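Local coordinates for putative phosphoglycolate phosphatase (Lactobacillus delbrueckii, PDB 2HI0), which probably hydrolyses the phosphate ester of 2-phosphoglycolate, as a putative phosphoglycolate phosphatase of the haloacid dehalogenase-like hydrolase family, at residues A[127-135]-A[170-180]. Numbering follows the deposited sequence. Where two conformers were deposited one is given.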
loop_
_atom_site.group_PDB
_atom_site.type_symbol
_atom_site.label_atom_id
_atom_site.label_comp_id
_atom_site.label_asym_id
_atom_site.label_seq_id
_atom_site.Cartn_x
_atom_site.Cartn_y
_atom_site.Cartn_z
ATOM N N VAL A 127 5.760 -19.948 8.078
ATOM C CA VAL A 127 4.704 -19.143 7.436
ATOM C C VAL A 127 5.252 -18.651 6.111
ATOM O O VAL A 127 6.379 -18.118 6.046
ATOM C CB VAL A 127 4.271 -17.919 8.314
ATOM C CG1 VAL A 127 3.158 -17.109 7.629
ATOM C CG2 VAL A 127 3.852 -18.381 9.727
ATOM N N LYS A 128 4.476 -18.826 5.036
ATOM C CA LYS A 128 4.828 -18.292 3.728
ATOM C C LYS A 128 4.545 -16.796 3.705
ATOM O O LYS A 128 3.535 -16.362 4.249
ATOM C CB LYS A 128 4.000 -19.000 2.653
ATOM C CG LYS A 128 4.282 -20.461 2.496
ATOM C CD LYS A 128 3.657 -21.031 1.251
ATOM C CE LYS A 128 4.069 -22.471 1.024
ATOM N NZ LYS A 128 4.180 -22.700 -0.449
ATOM N N LEU A 129 5.420 -16.005 3.064
ATOM C CA LEU A 129 5.331 -14.559 3.102
ATOM C C LEU A 129 5.241 -14.003 1.688
ATOM O O LEU A 129 5.903 -14.434 0.789
ATOM C CB LEU A 129 6.517 -13.926 3.809
ATOM C CG LEU A 129 6.930 -14.434 5.202
ATOM C CD1 LEU A 129 8.263 -13.711 5.618
ATOM C CD2 LEU A 129 5.789 -14.227 6.249
ATOM N N ALA A 130 4.374 -13.022 1.511
ATOM C CA ALA A 130 4.148 -12.346 0.206
ATOM C C ALA A 130 3.892 -10.864 0.393
ATOM O O ALA A 130 3.535 -10.411 1.481
ATOM C CB ALA A 130 2.982 -13.009 -0.552
ATOM N N VAL A 131 4.132 -10.119 -0.682
ATOM C CA VAL A 131 3.809 -8.694 -0.804
ATOM C C VAL A 131 2.871 -8.532 -1.995
ATOM O O VAL A 131 3.139 -9.045 -3.070
ATOM C CB VAL A 131 5.042 -7.828 -1.057
ATOM C CG1 VAL A 131 4.622 -6.302 -1.262
ATOM C CG2 VAL A 131 6.050 -8.002 0.027
ATOM N N VAL A 132 1.754 -7.880 -1.752
ATOM C CA VAL A 132 0.802 -7.503 -2.804
ATOM C C VAL A 132 0.436 -6.048 -2.526
ATOM O O VAL A 132 -0.159 -5.712 -1.494
ATOM C CB VAL A 132 -0.420 -8.435 -2.854
ATOM C CG1 VAL A 132 -1.435 -7.928 -3.908
ATOM C CG2 VAL A 132 0.018 -9.863 -3.143
ATOM N N SER A 133 0.808 -5.172 -3.443
ATOM C CA SER A 133 0.813 -3.705 -3.220
ATOM C C SER A 133 0.265 -2.966 -4.462
ATOM O O SER A 133 0.482 -3.387 -5.602
ATOM C CB SER A 133 2.260 -3.294 -2.964
ATOM O OG SER A 133 2.458 -1.898 -2.946
ATOM N N ASN A 134 -0.361 -1.816 -4.224
ATOM C CA ASN A 134 -0.787 -0.905 -5.309
ATOM C C ASN A 134 0.333 0.022 -5.770
ATOM O O ASN A 134 0.136 0.760 -6.731
ATOM C CB ASN A 134 -2.017 -0.025 -4.907
ATOM C CG ASN A 134 -3.361 -0.749 -5.143
ATOM O OD1 ASN A 134 -3.399 -1.773 -5.845
ATOM N ND2 ASN A 134 -4.428 -0.233 -4.538
ATOM N N LYS A 135 1.517 -0.104 -5.170
ATOM C CA LYS A 135 2.722 0.567 -5.697
ATOM C C LYS A 135 3.060 -0.017 -7.071
ATOM O O LYS A 135 2.923 -1.233 -7.273
ATOM C CB LYS A 135 3.890 0.380 -4.744
ATOM C CG LYS A 135 5.183 1.035 -5.224
ATOM C CD LYS A 135 6.350 0.817 -4.214
ATOM C CE LYS A 135 6.090 1.355 -2.812
ATOM N NZ LYS A 135 5.756 2.813 -2.776
HETATM N N MSE A 170 -4.967 -9.455 -7.931
HETATM C CA MSE A 170 -3.529 -9.570 -7.586
HETATM C C MSE A 170 -3.328 -10.553 -6.440
HETATM O O MSE A 170 -2.391 -11.325 -6.442
HETATM C CB MSE A 170 -2.940 -8.215 -7.262
HETATM C CG MSE A 170 -3.112 -7.177 -8.387
HETATM SE SE MSE A 170 -2.602 -5.380 -7.810
HETATM C CE MSE A 170 -0.928 -5.836 -7.879
ATOM N N THR A 171 -4.192 -10.511 -5.441
ATOM C CA THR A 171 -4.103 -11.445 -4.311
ATOM C C THR A 171 -4.435 -12.882 -4.761
ATOM O O THR A 171 -3.883 -13.844 -4.221
ATOM C CB THR A 171 -4.988 -10.964 -3.133
ATOM O OG1 THR A 171 -4.452 -9.703 -2.672
ATOM C CG2 THR A 171 -5.019 -12.001 -1.969
ATOM N N SER A 172 -5.300 -13.034 -5.776
ATOM C CA SER A 172 -5.593 -14.359 -6.322
ATOM C C SER A 172 -4.337 -14.928 -7.036
ATOM O O SER A 172 -4.078 -16.135 -6.958
ATOM C CB SER A 172 -6.763 -14.346 -7.280
ATOM O OG SER A 172 -7.986 -14.093 -6.596
ATOM N N GLU A 173 -3.568 -14.055 -7.713
ATOM C CA GLU A 173 -2.238 -14.407 -8.288
ATOM C C GLU A 173 -1.253 -14.931 -7.220
ATOM O O GLU A 173 -0.462 -15.851 -7.469
ATOM C CB GLU A 173 -1.554 -13.218 -8.991
ATOM C CG GLU A 173 -2.081 -12.804 -10.387
ATOM C CD GLU A 173 -2.088 -13.941 -11.377
ATOM O OE1 GLU A 173 -1.012 -14.552 -11.591
ATOM O OE2 GLU A 173 -3.172 -14.235 -11.923
ATOM N N CYS A 174 -1.268 -14.272 -6.065
ATOM C CA CYS A 174 -0.484 -14.683 -4.905
ATOM C C CYS A 174 -0.939 -16.057 -4.324
ATOM O O CYS A 174 -0.132 -16.959 -4.098
ATOM C CB CYS A 174 -0.559 -13.585 -3.878
ATOM S SG CYS A 174 0.322 -13.984 -2.381
ATOM N N VAL A 175 -2.237 -16.166 -4.059
ATOM C CA VAL A 175 -2.865 -17.382 -3.548
ATOM C C VAL A 175 -2.539 -18.594 -4.423
ATOM O O VAL A 175 -2.194 -19.658 -3.898
ATOM C CB VAL A 175 -4.409 -17.144 -3.353
ATOM C CG1 VAL A 175 -5.204 -18.443 -3.341
ATOM C CG2 VAL A 175 -4.609 -16.297 -2.078
ATOM N N LYS A 176 -2.639 -18.419 -5.737
ATOM C CA LYS A 176 -2.298 -19.430 -6.726
ATOM C C LYS A 176 -0.848 -19.882 -6.551
ATOM O O LYS A 176 -0.592 -21.083 -6.422
ATOM C CB LYS A 176 -2.632 -18.871 -8.098
ATOM C CG LYS A 176 -2.279 -19.603 -9.312
ATOM C CD LYS A 176 -3.037 -18.854 -10.480
ATOM C CE LYS A 176 -2.131 -18.400 -11.615
ATOM N NZ LYS A 176 -2.749 -17.335 -12.488
ATOM N N VAL A 177 0.080 -18.929 -6.440
ATOM C CA VAL A 177 1.481 -19.301 -6.345
ATOM C C VAL A 177 1.795 -19.992 -4.976
ATOM O O VAL A 177 2.529 -20.975 -4.912
ATOM C CB VAL A 177 2.385 -18.072 -6.539
ATOM C CG1 VAL A 177 3.902 -18.375 -6.191
ATOM C CG2 VAL A 177 2.232 -17.577 -7.975
ATOM N N LEU A 178 1.271 -19.436 -3.894
ATOM C CA LEU A 178 1.573 -19.950 -2.554
ATOM C C LEU A 178 0.929 -21.311 -2.360
ATOM O O LEU A 178 1.447 -22.128 -1.618
ATOM C CB LEU A 178 1.101 -19.031 -1.414
ATOM C CG LEU A 178 1.819 -17.685 -1.355
ATOM C CD1 LEU A 178 1.462 -16.887 -0.078
ATOM C CD2 LEU A 178 3.311 -17.787 -1.474
ATOM N N GLY A 179 -0.223 -21.555 -2.972
ATOM C CA GLY A 179 -0.893 -22.843 -2.815
ATOM C C GLY A 179 -1.580 -23.074 -1.462
ATOM O O GLY A 179 -1.880 -24.214 -1.103
ATOM N N VAL A 180 -1.857 -21.983 -0.738
ATOM C CA VAL A 180 -2.472 -22.038 0.593
ATOM C C VAL A 180 -3.953 -21.692 0.480
ATOM O O VAL A 180 -4.322 -20.751 -0.238
ATOM C CB VAL A 180 -1.736 -21.052 1.577
ATOM C CG1 VAL A 180 -2.376 -21.074 2.923
ATOM C CG2 VAL A 180 -0.296 -21.436 1.669
#
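Lys128 NZ donates a hydrogen bond of 3.0 Å to the backbone O of Leu178, lying in the carbonyl plane on a lone pair with a C=O...N angle of 138°. The acceptor belongs to the last residue of helix 170-178, where Gly179 breaks off with positive phi, and the ammonium group would probably also offset the partial negative charge of that helix end. From CB the lysine chain runs extended to CE and then bends at its last torsion, which turns NZ onto the carbonyl, while its CD passes alongside Val180 CG2 at 4.0 Å. A methionine in place of Lys128 would probably leave the Leu178 carbonyl without this donor and its charge.

Beyond the lysine the interface is mainly apolar and follows every second strand residue. Ala130 CB meets Cys174 SG closely, at 3.4 Å, and Leu178 CD1 more loosely. The cysteine reaches over the small alanine because its sulfur points opposite the backbone N (chi1 178°). Val132 straddles the next turn: CG2 packs on Cys174 CB at 3.8 Å, whereas CG1 packs against Met170 CB at 3.7 Å. Met170, present as selenomethionine, runs on past the valine and bends at chi3, bringing its CE within 3.6 Å of Ser133 O near the strand's C-terminal end.

The helix lies nearly antiparallel to strand 128-133 (163°), its axis 8.9 Å away, as expected for a helix covering the parallel sheet of a Rossmann-like HAD core. Cys174 also touches Ile8 of strand 6-9 and Phe154 of strand 154-158, so the helix spans both strands flanking 128-133, while Leu129 faces helix 115-124 on the opposite side of the sheet.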